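Local atomic coordinates of 2S Albumin protein (Dolichos, PDB entry 6IX1), a protein that probably serves as a seed storage albumin and, having the hemopexin fold of a four-bladed beta-propeller, may also bind small ligands. Residues I4-R9 with P60-S65; Y74-S79 with D116-A121. All coordinates share one frame; numbering follows the deposited sequence.

How the contacts relate
Both contacts join successive sheets of a four-bladed beta-propeller, the hemopexin fold. Contact 1 sets strand 6-9, first in its sheet, against strand 64-67, first in the next; contact 2 then ties strand 72-77 of that second sheet to the segment leading into strand 120-123 of the third. They follow one another in series along the chain, with centres about 8 Å apart. Strands 64-67 and 72-77 are antiparallel neighbours, so 60-65 and 74-79 touch directly: Asp-63 OD2 lies 2.8 Å from Gly-78 N, a probable hydrogen bond. Segment 60-65 also meets 116-121, where Cys-64 CB packs at 3.3 Å on Ile-118 O. The second sheet is thus gripped from both neighbouring blades near the centre of the molecule.

Contact 1. Residues I4-R9 with P60-S65; sequences INAAFR and PGIDCS
Ser-65, Ala-6 and Asn-5 carry most of the 261 Å² buried between 4-9 and 60-65. Ser-65 points its CB at the other strand and holds OG between its own backbone N and carbonyl carbon (chi1 52°), which sends the hydroxyl across the gap. There OG donates a weak hydrogen bond to the carbonyl of Ala-7, with Ser-65 OG 2.8 Å from Ala-7 O. The same oxygen lies in the plane of the Phe-8 ring, at its edge, with Ser-65 OG 3.6 Å from Phe-8 CD2. It also touches the methyl of Ala-6, so three consecutive residues of 4-9 touch one hydroxyl. That methyl points at the other segment and packs against both polar and apolar atoms: Ala-6 CB approaches Cys-64 N to 3.6 Å and the gamma methyl of Ile-62 (CB to CG2) to 4.0 Å. Ile-62 offers this branch because CG2 is anti to its backbone N. Asn-5 contributes its CB, 3.9 Å from Ile-62 O, while its amide turns elsewhere, OD1 accepting from Cys-21 N. Asn-5 O and Asp-63 O stand 3.2 Å apart, two acceptors that cannot bond, and no backbone hydrogen bond crosses the contact. The main chains, running the same way, are engaged instead within their own sheets. Asn-5 and Ala-6 both pair with Phe-19 of strand 15-20 in a classic beta bulge, and Asp-63 and Cys-64 pair with Phe-76 of strand 72-77. The contact therefore joins the first strands of two successive propeller blades; Phe-8 stacks on Tyr-17, and Ala-7, facing away, packs on Phe-175 of strand 173-176.

Contact 2. Residues Y74-S79 with D116-A121; sequences YVFSGS and DGIDSA
The one aromatic ring in this contact, Phe-76, is met obliquely, neither squarely on a face nor at an edge, by the terminal methyl of Ile-118. Ile-118 CD1 comes to 3.7 Å from Phe-76 CE2 and to 4.0 Å from Phe-76 CZ, so the touch is made at the far end of the ring. Both side chains point across the gap with Phe-76 CG and Ile-118 CG1 each anti to its own carbonyl carbon, and the extended chi2 of Ile-118 (-175°) carries CD1 out to the ring. Beyond this apolar pair the backbones take over. Gly-117 CA lies 3.6 Å from Gly-78 O in a CH···O contact with an angle of 142° at the hydrogen. A water bridges the same carbonyl to segment 116-121, donating to Gly-78 O at 2.8 Å and accepting from Ile-118 N at 3.1 Å. No direct hydrogen bond links the two segments; this water connects them. Farther along, Asp-116 O packs on Gly-78 C at 3.7 Å. Strand 72-77 belongs to one blade and strand 120-123 to the next. Between them Phe-76 and Ile-118 both rest on Cys-64 of strand 64-67 and on Ile-102 of helix 102-105, which completes a small apolar cluster across the blade boundary.

Contact 1. Residues I4-R9 with P60-S65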
loop_
_atom_site.group_PDB
_atom_site.type_symbol
_atom_site.label_atom_id
_atom_site.label_comp_id
_atom_site.label_asym_id
_atom_site.label_seq_id
_atom_site.Cartn_x
_atom_site.Cartn_y
_atom_site.Cartn_z
ATOM N N ILE A 4 -5.489 -9.288 -0.705
ATOM C CA ILE A 4 -5.238 -7.874 -1.057
ATOM C C ILE A 4 -3.857 -7.725 -1.689
ATOM O O ILE A 4 -2.862 -8.133 -1.048
ATOM C CB ILE A 4 -5.502 -6.950 0.137
ATOM C CG1 ILE A 4 -6.965 -7.082 0.584
ATOM C CG2 ILE A 4 -5.159 -5.524 -0.170
ATOM C CD1 ILE A 4 -7.318 -6.404 1.920
ATOM N N ASN A 5 -3.760 -7.161 -2.868
ATOM C CA ASN A 5 -2.508 -6.961 -3.568
ATOM C C ASN A 5 -1.936 -5.575 -3.362
ATOM O O ASN A 5 -0.711 -5.456 -3.516
ATOM C CB ASN A 5 -2.645 -7.198 -5.075
ATOM C CG ASN A 5 -3.174 -8.549 -5.371
ATOM O OD1 ASN A 5 -4.319 -8.760 -5.767
ATOM N ND2 ASN A 5 -2.268 -9.505 -5.321
ATOM N N ALA A 6 -2.691 -4.574 -3.017
ATOM C CA ALA A 6 -2.174 -3.254 -2.724
ATOM C C ALA A 6 -3.184 -2.448 -1.943
ATOM O O ALA A 6 -4.405 -2.739 -2.068
ATOM C CB ALA A 6 -1.780 -2.548 -4.019
ATOM N N ALA A 7 -2.757 -1.411 -1.282
ATOM C CA ALA A 7 -3.687 -0.484 -0.631
ATOM C C ALA A 7 -3.094 0.902 -0.563
ATOM O O ALA A 7 -1.836 1.069 -0.573
ATOM C CB ALA A 7 -3.969 -1.015 0.759
ATOM N N PHE A 8 -3.924 1.917 -0.409
ATOM C CA PHE A 8 -3.426 3.237 -0.007
ATOM C C PHE A 8 -4.519 4.004 0.715
ATOM O O PHE A 8 -5.725 3.736 0.547
ATOM C CB PHE A 8 -2.827 4.009 -1.195
ATOM C CG PHE A 8 -3.763 4.508 -2.265
ATOM C CD1 PHE A 8 -4.546 5.645 -2.059
ATOM C CD2 PHE A 8 -3.829 3.818 -3.449
ATOM C CE1 PHE A 8 -5.372 6.089 -3.074
ATOM C CE2 PHE A 8 -4.641 4.317 -4.475
ATOM C CZ PHE A 8 -5.437 5.423 -4.263
ATOM N N ARG A 9 -4.072 4.924 1.537
ATOM C CA ARG A 9 -4.913 5.770 2.377
ATOM C C ARG A 9 -5.403 6.970 1.578
ATOM O O ARG A 9 -4.612 7.713 0.974
ATOM C CB ARG A 9 -4.056 6.248 3.574
ATOM C CG ARG A 9 -4.801 7.156 4.513
ATOM C CD ARG A 9 -3.994 7.729 5.629
ATOM N NE ARG A 9 -2.884 8.521 5.158
ATOM C CZ ARG A 9 -1.946 9.024 5.984
ATOM N NH1 ARG A 9 -1.925 8.721 7.246
ATOM N NH2 ARG A 9 -0.942 9.723 5.434
ATOM N N PRO A 60 -2.588 -6.205 -15.788
ATOM C CA PRO A 60 -3.278 -7.077 -14.846
ATOM C C PRO A 60 -3.690 -6.468 -13.495
ATOM O O PRO A 60 -4.460 -7.048 -12.759
ATOM C CB PRO A 60 -2.218 -8.134 -14.574
ATOM C CG PRO A 60 -0.900 -7.383 -14.669
ATOM C CD PRO A 60 -1.137 -6.505 -15.880
ATOM N N GLY A 61 -3.270 -5.228 -13.260
ATOM C CA GLY A 61 -3.755 -4.464 -12.109
ATOM C C GLY A 61 -2.592 -3.901 -11.304
ATOM O O GLY A 61 -1.456 -4.040 -11.670
ATOM N N ILE A 62 -2.922 -3.298 -10.190
ATOM C CA ILE A 62 -1.996 -2.584 -9.301
ATOM C C ILE A 62 -1.506 -3.551 -8.216
ATOM O O ILE A 62 -2.304 -4.130 -7.502
ATOM C CB ILE A 62 -2.691 -1.350 -8.718
ATOM C CG1 ILE A 62 -3.008 -0.343 -9.804
ATOM C CG2 ILE A 62 -1.891 -0.744 -7.584
ATOM C CD1 ILE A 62 -3.913 0.799 -9.381
ATOM N N ASP A 63 -0.167 -3.712 -8.181
ATOM C CA ASP A 63 0.462 -4.678 -7.254
ATOM C C ASP A 63 1.231 -4.007 -6.129
ATOM O O ASP A 63 1.798 -4.698 -5.264
ATOM C CB ASP A 63 1.324 -5.739 -7.939
ATOM C CG ASP A 63 2.496 -5.183 -8.713
ATOM O OD1 ASP A 63 2.878 -4.030 -8.399
ATOM O OD2 ASP A 63 3.121 -5.983 -9.422
ATOM N N CYS A 64 1.203 -2.685 -6.068
ATOM C CA CYS A 64 1.767 -1.883 -4.975
ATOM C C CYS A 64 1.280 -0.451 -5.153
ATOM O O CYS A 64 1.011 -0.048 -6.279
ATOM C CB CYS A 64 3.303 -1.984 -4.959
ATOM S SG CYS A 64 4.091 -1.168 -3.542
ATOM N N SER A 65 1.130 0.233 -4.048
ATOM C CA SER A 65 0.687 1.635 -4.100
ATOM C C SER A 65 1.043 2.333 -2.822
ATOM O O SER A 65 1.155 1.648 -1.829
ATOM C CB SER A 65 -0.792 1.747 -4.315
ATOM O OG SER A 65 -1.567 0.980 -3.390
#

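Contact 2. Residues Y74-S79 with D116-A121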
loop_
_atom_site.group_PDB
_atom_site.type_symbol
_atom_site.label_atom_id
_atom_site.label_comp_id
_atom_site.label_asym_id
_atom_site.label_seq_id
_atom_site.Cartn_x
_atom_site.Cartn_y
_atom_site.Cartn_z
ATOM N N TYR A 74 1.388 7.033 -5.740
ATOM C CA TYR A 74 2.074 6.167 -6.720
ATOM C C TYR A 74 1.421 4.816 -6.813
ATOM O O TYR A 74 1.007 4.270 -5.751
ATOM C CB TYR A 74 3.565 5.997 -6.399
ATOM C CG TYR A 74 4.397 7.177 -6.745
ATOM C CD1 TYR A 74 4.881 7.331 -8.038
ATOM C CD2 TYR A 74 4.682 8.188 -5.868
ATOM C CE1 TYR A 74 5.632 8.426 -8.440
ATOM C CE2 TYR A 74 5.448 9.268 -6.233
ATOM C CZ TYR A 74 5.926 9.390 -7.527
ATOM O OH TYR A 74 6.688 10.468 -7.857
ATOM N N VAL A 75 1.303 4.307 -8.026
ATOM C CA VAL A 75 0.852 2.932 -8.249
ATOM C C VAL A 75 1.856 2.193 -9.096
ATOM O O VAL A 75 2.653 2.836 -9.816
ATOM C CB VAL A 75 -0.531 2.981 -8.922
ATOM C CG1 VAL A 75 -1.564 3.630 -8.022
ATOM C CG2 VAL A 75 -0.589 3.678 -10.277
ATOM N N PHE A 76 1.866 0.891 -8.948
ATOM C CA PHE A 76 2.872 -0.011 -9.518
ATOM C C PHE A 76 2.179 -1.213 -10.142
ATOM O O PHE A 76 1.128 -1.614 -9.641
ATOM C CB PHE A 76 3.819 -0.515 -8.421
ATOM C CG PHE A 76 4.631 0.559 -7.717
ATOM C CD1 PHE A 76 4.066 1.392 -6.760
ATOM C CD2 PHE A 76 5.924 0.840 -8.130
ATOM C CE1 PHE A 76 4.774 2.434 -6.183
ATOM C CE2 PHE A 76 6.590 1.910 -7.587
ATOM C CZ PHE A 76 6.044 2.706 -6.597
ATOM N N SER A 77 2.789 -1.797 -11.150
ATOM C CA SER A 77 2.379 -3.060 -11.768
ATOM C C SER A 77 3.666 -3.669 -12.361
ATOM O O SER A 77 4.155 -3.156 -13.348
ATOM C CB SER A 77 1.339 -2.896 -12.808
ATOM O OG SER A 77 0.919 -4.144 -13.315
ATOM N N GLY A 78 4.181 -4.690 -11.708
ATOM C CA GLY A 78 5.492 -5.231 -12.115
ATOM C C GLY A 78 6.536 -4.141 -12.042
ATOM O O GLY A 78 6.649 -3.468 -11.050
ATOM N N SER A 79 7.305 -3.981 -13.102
ATOM C CA SER A 79 8.363 -2.945 -13.117
ATOM C C SER A 79 7.843 -1.555 -13.452
ATOM O O SER A 79 8.655 -0.676 -13.494
ATOM C CB SER A 79 9.534 -3.297 -14.015
ATOM O OG SER A 79 9.164 -3.353 -15.392
ATOM N N ASP A 116 12.773 -4.095 -10.093
ATOM C CA ASP A 116 11.900 -4.978 -10.899
ATOM C C ASP A 116 10.492 -5.082 -10.317
ATOM O O ASP A 116 9.659 -5.754 -10.907
ATOM C CB ASP A 116 12.493 -6.395 -11.009
ATOM C CG ASP A 116 13.838 -6.467 -11.689
ATOM O OD1 ASP A 116 13.955 -5.774 -12.660
ATOM O OD2 ASP A 116 14.689 -7.256 -11.235
ATOM N N GLY A 117 10.254 -4.450 -9.177
ATOM C CA GLY A 117 8.947 -4.516 -8.509
ATOM C C GLY A 117 9.102 -4.194 -7.068
ATOM O O GLY A 117 10.108 -4.466 -6.466
ATOM N N ILE A 118 8.004 -3.707 -6.502
ATOM C CA ILE A 118 7.885 -3.470 -5.056
ATOM C C ILE A 118 6.733 -4.309 -4.540
ATOM O O ILE A 118 5.658 -4.279 -5.192
ATOM C CB ILE A 118 7.778 -1.942 -4.773
ATOM C CG1 ILE A 118 8.892 -1.165 -5.509
ATOM C CG2 ILE A 118 7.779 -1.698 -3.272
ATOM C CD1 ILE A 118 8.940 0.257 -5.226
ATOM N N ASP A 119 6.899 -4.957 -3.385
ATOM C CA ASP A 119 5.760 -5.749 -2.882
ATOM C C ASP A 119 4.733 -4.855 -2.210
ATOM O O ASP A 119 3.526 -5.132 -2.402
ATOM C CB ASP A 119 6.246 -6.764 -1.851
ATOM C CG ASP A 119 7.089 -7.922 -2.386
ATOM O OD1 ASP A 119 7.058 -8.144 -3.634
ATOM O OD2 ASP A 119 7.803 -8.546 -1.601
ATOM N N SER A 120 5.165 -3.917 -1.414
ATOM C CA SER A 120 4.216 -3.173 -0.597
ATOM C C SER A 120 4.841 -1.866 -0.171
ATOM O O SER A 120 6.092 -1.758 -0.248
ATOM C CB SER A 120 3.796 -3.946 0.648
ATOM O OG SER A 120 2.603 -3.492 1.194
ATOM N N ALA A 121 4.032 -0.933 0.299
ATOM C CA ALA A 121 4.521 0.343 0.731
ATOM C C ALA A 121 3.532 1.023 1.636
ATOM O O ALA A 121 2.320 0.752 1.467
ATOM C CB ALA A 121 4.761 1.212 -0.435
HETATM O O HOH W 1 5.676 -3.699 -8.478
#